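Local coordinates for protein PrgZ (Enterococcus faecalis, PDB 4FAJ) that serves as a plasmid-encoded, membrane-anchored pheromone receptor, an extracellular substrate-binding protein that binds peptide and probably takes part in peptide transport, at residues E92-L97 with Y121-R126; P103-A106 with G110-K113. All blocks are in the same frame, centred on the assembly; numbering follows the deposited sequence.

Contact 1. Residues E92-L97 with Y121-R126; sequences EGLYRL and YTIVIR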
ATOM      1  N   GLU A  92     -17.044   3.369   0.214  1.00 14.46           N
ATOM      2  CA  GLU A  92     -17.118   2.799   1.562  1.00 14.64           C
ATOM      3  C   GLU A  92     -17.346   1.297   1.463  1.00 14.44           C
ATOM      4  O   GLU A  92     -17.976   0.819   0.521  1.00 14.43           O
ATOM      5  CB  GLU A  92     -18.269   3.440   2.341  1.00 15.47           C
ATOM      6  CG  GLU A  92     -18.361   2.988   3.790  1.00 16.72           C
ATOM      7  CD  GLU A  92     -19.449   3.695   4.548  1.00 20.57           C
ATOM      8  OE1 GLU A  92     -20.648   3.499   4.220  1.00 22.78           O
ATOM      9  OE2 GLU A  92     -19.100   4.437   5.485  1.00 21.54           O
ATOM     10  N   GLY A  93     -16.805   0.560   2.427  1.00 14.37           N
ATOM     11  CA  GLY A  93     -16.963  -0.887   2.500  1.00 13.83           C
ATOM     12  C   GLY A  93     -17.772  -1.314   3.714  1.00 14.00           C
ATOM     13  O   GLY A  93     -18.416  -0.491   4.384  1.00 14.15           O
ATOM     14  N   LEU A  94     -17.752  -2.608   3.990  1.00 13.57           N
ATOM     15  CA  LEU A  94     -18.517  -3.152   5.109  1.00 13.98           C
ATOM     16  C   LEU A  94     -18.060  -2.570   6.448  1.00 13.62           C
ATOM     17  O   LEU A  94     -18.894  -2.305   7.329  1.00 13.14           O
ATOM     18  CB  LEU A  94     -18.422  -4.671   5.139  1.00 13.63           C
ATOM     19  CG  LEU A  94     -19.143  -5.390   3.991  1.00 14.00           C
ATOM     20  CD1 LEU A  94     -18.765  -6.859   3.964  1.00 14.40           C
ATOM     21  CD2 LEU A  94     -20.656  -5.224   4.096  1.00 12.09           C
ATOM     22  N   TYR A  95     -16.740  -2.408   6.583  1.00 13.76           N
ATOM     23  CA  TYR A  95     -16.108  -1.849   7.778  1.00 14.23           C
ATOM     24  C   TYR A  95     -15.145  -0.711   7.398  1.00 15.24           C
ATOM     25  O   TYR A  95     -14.671  -0.615   6.253  1.00 15.51           O
ATOM     26  CB  TYR A  95     -15.390  -2.958   8.588  1.00 13.95           C
ATOM     27  CG  TYR A  95     -16.343  -4.056   8.945  1.00 13.22           C
ATOM     28  CD1 TYR A  95     -17.140  -3.961  10.079  1.00 12.14           C
ATOM     29  CD2 TYR A  95     -16.538  -5.141   8.094  1.00 10.55           C
ATOM     30  CE1 TYR A  95     -18.066  -4.928  10.377  1.00 13.80           C
ATOM     31  CE2 TYR A  95     -17.471  -6.120   8.390  1.00 11.05           C
ATOM     32  CZ  TYR A  95     -18.228  -6.008   9.526  1.00 12.31           C
ATOM     33  OH  TYR A  95     -19.165  -6.951   9.832  1.00 11.92           O
ATOM     34  N   ARG A  96     -14.908   0.165   8.372  1.00 16.22           N
ATOM     35  CA  ARG A  96     -14.045   1.340   8.245  1.00 17.48           C
ATOM     36  C   ARG A  96     -13.200   1.421   9.521  1.00 17.71           C
ATOM     37  O   ARG A  96     -13.734   1.263  10.627  1.00 16.73           O
ATOM     38  CB  ARG A  96     -14.900   2.601   8.117  1.00 17.67           C
ATOM     39  CG  ARG A  96     -14.107   3.910   7.960  1.00 20.28           C
ATOM     40  CD  ARG A  96     -14.985   5.111   8.232  1.00 23.39           C
ATOM     41  NE  ARG A  96     -16.025   5.312   7.215  1.00 26.10           N
ATOM     42  CZ  ARG A  96     -15.847   5.907   6.033  1.00 27.87           C
ATOM     43  NH1 ARG A  96     -14.654   6.382   5.668  1.00 29.41           N
ATOM     44  NH2 ARG A  96     -16.878   6.039   5.206  1.00 27.45           N
ATOM     45  N   LEU A  97     -11.897   1.667   9.369  1.00 17.86           N
ATOM     46  CA  LEU A  97     -11.004   1.748  10.526  1.00 18.90           C
ATOM     47  C   LEU A  97     -11.301   2.950  11.405  1.00 19.30           C
ATOM     48  O   LEU A  97     -11.588   4.055  10.915  1.00 19.96           O
ATOM     49  CB  LEU A  97      -9.527   1.776  10.097  1.00 19.01           C
ATOM     50  CG  LEU A  97      -8.986   0.555   9.355  1.00 19.24           C
ATOM     51  CD1 LEU A  97      -7.454   0.672   9.285  1.00 19.85           C
ATOM     52  CD2 LEU A  97      -9.411  -0.795   9.966  1.00 20.26           C
ATOM     53  N   TYR A 121     -18.732 -16.529   8.493  1.00 20.02           N
ATOM     54  CA  TYR A 121     -19.018 -15.149   8.873  1.00 19.41           C
ATOM     55  C   TYR A 121     -20.359 -14.736   8.274  1.00 19.40           C
ATOM     56  O   TYR A 121     -20.543 -14.828   7.059  1.00 19.26           O
ATOM     57  CB  TYR A 121     -17.939 -14.207   8.336  1.00 18.59           C
ATOM     58  CG  TYR A 121     -16.647 -14.210   9.125  1.00 18.60           C
ATOM     59  CD1 TYR A 121     -15.916 -15.385   9.307  1.00 18.90           C
ATOM     60  CD2 TYR A 121     -16.148 -13.039   9.679  1.00 18.74           C
ATOM     61  CE1 TYR A 121     -14.727 -15.395  10.028  1.00 19.39           C
ATOM     62  CE2 TYR A 121     -14.960 -13.039  10.404  1.00 18.12           C
ATOM     63  CZ  TYR A 121     -14.256 -14.219  10.574  1.00 18.06           C
ATOM     64  OH  TYR A 121     -13.076 -14.214  11.288  1.00 20.14           O
ATOM     65  N   THR A 122     -21.279 -14.283   9.119  1.00 18.83           N
ATOM     66  CA  THR A 122     -22.569 -13.764   8.672  1.00 18.81           C
ATOM     67  C   THR A 122     -22.654 -12.283   9.000  1.00 18.01           C
ATOM     68  O   THR A 122     -22.410 -11.879  10.137  1.00 17.68           O
ATOM     69  CB  THR A 122     -23.753 -14.524   9.313  1.00 19.26           C
ATOM     70  OG1 THR A 122     -23.680 -15.903   8.926  1.00 19.66           O
ATOM     71  CG2 THR A 122     -25.099 -13.945   8.855  1.00 20.69           C
ATOM     72  N   ILE A 123     -22.983 -11.482   7.990  1.00 17.03           N
ATOM     73  CA  ILE A 123     -22.939 -10.021   8.094  1.00 16.94           C
ATOM     74  C   ILE A 123     -24.223  -9.437   7.517  1.00 17.20           C
ATOM     75  O   ILE A 123     -24.695  -9.880   6.463  1.00 17.89           O
ATOM     76  CB  ILE A 123     -21.733  -9.451   7.323  1.00 16.17           C
ATOM     77  CG1 ILE A 123     -20.424 -10.010   7.901  1.00 16.10           C
ATOM     78  CG2 ILE A 123     -21.756  -7.916   7.329  1.00 15.23           C
ATOM     79  CD1 ILE A 123     -19.234  -9.890   6.983  1.00 15.74           C
ATOM     80  N   VAL A 124     -24.787  -8.449   8.199  1.00 17.42           N
ATOM     81  CA  VAL A 124     -26.015  -7.808   7.730  1.00 17.73           C
ATOM     82  C   VAL A 124     -25.691  -6.386   7.266  1.00 17.85           C
ATOM     83  O   VAL A 124     -25.055  -5.624   7.993  1.00 17.13           O
ATOM     84  CB  VAL A 124     -27.110  -7.791   8.826  1.00 18.02           C
ATOM     85  CG1 VAL A 124     -28.315  -6.972   8.371  1.00 18.26           C
ATOM     86  CG2 VAL A 124     -27.548  -9.215   9.173  1.00 18.18           C
ATOM     87  N   ILE A 125     -26.136  -6.038   6.059  1.00 18.17           N
ATOM     88  CA  ILE A 125     -25.966  -4.686   5.510  1.00 18.04           C
ATOM     89  C   ILE A 125     -27.024  -3.765   6.112  1.00 18.66           C
ATOM     90  O   ILE A 125     -28.201  -4.126   6.158  1.00 18.32           O
ATOM     91  CB  ILE A 125     -26.095  -4.688   3.971  1.00 18.42           C
ATOM     92  CG1 ILE A 125     -24.874  -5.364   3.333  1.00 19.86           C
ATOM     93  CG2 ILE A 125     -26.282  -3.268   3.440  1.00 17.64           C
ATOM     94  CD1 ILE A 125     -25.173  -5.993   2.000  1.00 20.74           C
ATOM     95  N   ARG A 126     -26.616  -2.581   6.587  1.00 19.01           N
ATOM     96  CA  ARG A 126     -27.572  -1.685   7.235  1.00 19.66           C
ATOM     97  C   ARG A 126     -28.673  -1.188   6.292  1.00 20.88           C
ATOM     98  O   ARG A 126     -28.476  -1.071   5.072  1.00 20.06           O
ATOM     99  CB  ARG A 126     -26.890  -0.482   7.904  1.00 19.70           C
ATOM    100  CG  ARG A 126     -26.352   0.593   6.963  1.00 20.25           C
ATOM    101  CD  ARG A 126     -25.716   1.770   7.756  1.00 20.45           C
ATOM    102  NE  ARG A 126     -24.617   1.318   8.615  1.00 20.19           N
ATOM    103  CZ  ARG A 126     -24.553   1.421   9.950  1.00 20.89           C
ATOM    104  NH1 ARG A 126     -25.521   2.002  10.653  1.00 20.99           N
ATOM    105  NH2 ARG A 126     -23.486   0.947  10.590  1.00 19.64           N
TER
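The first torsions of Y95 and I123 bring the two side chains together from opposite directions: the Y95 ring leaves anti to its carbonyl carbon (chi1 -56°), and in I123 that place is taken by CG1 (chi1 -60°), while CG2 lies anti to the backbone N. The contact belongs to a lobe of a bacterial solute-binding protein of family 5, the OppA-like peptide receptors, and joins the start of the two-stranded hairpin 95-97/103-105, with L94 just before it, to strand 120-124 of a separate four-stranded antiparallel sheet and the residue just after. Side chains alone bridge the gap, with the CA atoms of L94 and I125 still 7.6 Å apart. The phenol oxygen rests against both branches of I123, with Y95 OH 3.7 Å from I123 CG2 and 3.8 Å from I123 CG1, and is hydrogen-bonded to G110 O. L94 points its two methyls at two isoleucines, CD1 at CD1 of I123 in the strand and CD2 at CG1 of I125 just past it, both at 4.3 Å. F142 and W146 of helix 139-150 also pack on L94, and I193 of the neighbouring strand on I123. Within 92-97, R96 forms a salt bridge with E92 and also pairs with D556. Further back along the Y95 ring from the hydroxyl, I123 CD1 sits at the edge, near the ring plane, 4.4 Å from Y95 CE2.

Contact 2. Residues P103-A106 with G110-K113; sequences PQPA and GQPK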
ATOM      1  N   PRO A 103     -11.342  -2.256  12.752  1.00 18.83           N
ATOM      2  CA  PRO A 103     -12.519  -2.197  11.884  1.00 18.31           C
ATOM      3  C   PRO A 103     -13.800  -1.986  12.689  1.00 18.01           C
ATOM      4  O   PRO A 103     -14.031  -2.684  13.680  1.00 18.31           O
ATOM      5  CB  PRO A 103     -12.511  -3.551  11.157  1.00 18.68           C
ATOM      6  CG  PRO A 103     -11.672  -4.461  11.989  1.00 19.35           C
ATOM      7  CD  PRO A 103     -10.712  -3.585  12.770  1.00 18.74           C
ATOM      8  N   GLN A 104     -14.583  -0.987  12.290  1.00 17.24           N
ATOM      9  CA  GLN A 104     -15.883  -0.700  12.894  1.00 17.22           C
ATOM     10  C   GLN A 104     -16.951  -0.728  11.793  1.00 16.91           C
ATOM     11  O   GLN A 104     -16.637  -0.457  10.625  1.00 16.55           O
ATOM     12  CB  GLN A 104     -15.859   0.673  13.584  1.00 17.21           C
ATOM     13  CG  GLN A 104     -14.884   0.782  14.747  1.00 18.66           C
ATOM     14  CD  GLN A 104     -15.203  -0.183  15.884  1.00 20.08           C
ATOM     15  OE1 GLN A 104     -16.356  -0.568  16.088  1.00 22.96           O
ATOM     16  NE2 GLN A 104     -14.178  -0.583  16.619  1.00 19.63           N
ATOM     17  N   PRO A 105     -18.209  -1.075  12.147  1.00 16.63           N
ATOM     18  CA  PRO A 105     -19.296  -1.195  11.155  1.00 16.46           C
ATOM     19  C   PRO A 105     -19.531   0.074  10.324  1.00 16.30           C
ATOM     20  O   PRO A 105     -19.692   1.162  10.881  1.00 16.39           O
ATOM     21  CB  PRO A 105     -20.524  -1.508  12.022  1.00 17.11           C
ATOM     22  CG  PRO A 105     -19.976  -2.253  13.172  1.00 16.51           C
ATOM     23  CD  PRO A 105     -18.619  -1.622  13.456  1.00 17.13           C
ATOM     24  N   ALA A 106     -19.490  -0.072   9.003  1.00 15.50           N
ATOM     25  CA  ALA A 106     -19.708   1.044   8.078  1.00 15.22           C
ATOM     26  C   ALA A 106     -20.978   0.717   7.283  1.00 15.28           C
ATOM     27  O   ALA A 106     -22.070   1.040   7.737  1.00 15.75           O
ATOM     28  CB  ALA A 106     -18.491   1.253   7.183  1.00 14.63           C
ATOM     29  N   GLY A 110     -23.232  -4.312  11.946  1.00 16.28           N
ATOM     30  CA  GLY A 110     -22.567  -4.789  13.150  1.00 16.17           C
ATOM     31  C   GLY A 110     -21.353  -5.604  12.767  1.00 15.69           C
ATOM     32  O   GLY A 110     -21.120  -5.856  11.592  1.00 15.79           O
ATOM     33  N   GLN A 111     -20.570  -6.007  13.762  1.00 16.00           N
ATOM     34  CA  GLN A 111     -19.462  -6.943  13.557  1.00 16.14           C
ATOM     35  C   GLN A 111     -19.999  -8.280  13.025  1.00 16.48           C
ATOM     36  O   GLN A 111     -21.178  -8.598  13.216  1.00 16.29           O
ATOM     37  CB  GLN A 111     -18.721  -7.180  14.880  1.00 16.82           C
ATOM     38  CG  GLN A 111     -17.977  -5.961  15.423  1.00 17.58           C
ATOM     39  CD  GLN A 111     -16.807  -5.545  14.552  1.00 18.88           C
ATOM     40  OE1 GLN A 111     -16.301  -6.333  13.753  1.00 20.50           O
ATOM     41  NE2 GLN A 111     -16.365  -4.304  14.710  1.00 18.78           N
ATOM     42  N   PRO A 112     -19.137  -9.084  12.379  1.00 16.41           N
ATOM     43  CA  PRO A 112     -19.635 -10.363  11.892  1.00 17.21           C
ATOM     44  C   PRO A 112     -20.051 -11.309  13.019  1.00 17.88           C
ATOM     45  O   PRO A 112     -19.463 -11.286  14.109  1.00 15.85           O
ATOM     46  CB  PRO A 112     -18.435 -10.942  11.117  1.00 16.82           C
ATOM     47  CG  PRO A 112     -17.591  -9.781  10.806  1.00 16.01           C
ATOM     48  CD  PRO A 112     -17.737  -8.875  11.992  1.00 16.67           C
ATOM     49  N   LYS A 113     -21.076 -12.106  12.744  1.00 18.84           N
ATOM     50  CA  LYS A 113     -21.447 -13.214  13.601  1.00 20.90           C
ATOM     51  C   LYS A 113     -20.681 -14.417  13.078  1.00 20.83           C
ATOM     52  O   LYS A 113     -20.871 -14.829  11.927  1.00 20.83           O
ATOM     53  CB  LYS A 113     -22.958 -13.454  13.543  1.00 21.53           C
ATOM     54  CG  LYS A 113     -23.485 -14.618  14.389  1.00 24.99           C
ATOM     55  CD  LYS A 113     -22.864 -14.694  15.781  1.00 28.79           C
ATOM     56  CE  LYS A 113     -23.137 -13.440  16.609  1.00 30.31           C
ATOM     57  NZ  LYS A 113     -24.559 -13.303  16.979  1.00 31.36           N
TER
HETATM   58  O   HOH W   1     -17.394  -2.857  17.026  1.00 19.48           O
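Q111 reaches back to strand 103-105 by folding its side chain: CG stands anti to the carbonyl carbon (chi1 -67°), and the chain then bends at chi2, which turns the amide toward the strand. From there Q111 NE2 donates to P103 O at 3.0 Å, an N-H...O angle of 155°. The acceptor lies almost in the plane of the Q111 amide, whereas the donor approaches tilted 32° from the carbonyl plane of P103. Q104 has nearly the same bent shape, but its amide plane stands close to perpendicular to that of Q111. One water joins the two amides, donating to Q104 OE1 at 2.7 Å and accepting from Q111 NE2 at 2.9 Å; Q104 NE2 is turned to D98. The interaction closes the short connection by which the chain leaves the second strand of the 95-97/103-105 hairpin and heads for strand 113-115, at the surface of this family 5 solute-binding protein. The P105 ring lies against backbone, its puckered CG 3.6 Å from both CA and C of G110. P105 CB adds a looser approach to G110 N, at 3.9 Å. The other end of the same ring touches the glutamine, with P105 CD 3.7 Å from Q111 NE2, and the two side chains run at about a right angle.

Contact 1 is buried and contact 2 lies at the surface, yet their centres are only 5 Å apart. Both use the 95-97/103-105 hairpin: contact 1 ties its first strand to strand 120-124, with L94 and I125 flanking the two strands, whereas contact 2 ties its second strand to the loop leading toward strand 113-115. Accordingly, the first is made by aliphatic branches and a tyrosine ring, the second by two glutamine amides, a backbone carbonyl, a water, and proline against glycine backbone. Two polar bonds couple them, Y95 OH with G110 O at 2.8 Å and R126 NE with A106 O at 2.7 Å, so residues of contact 1 hold backbone carbonyls of both segments of contact 2.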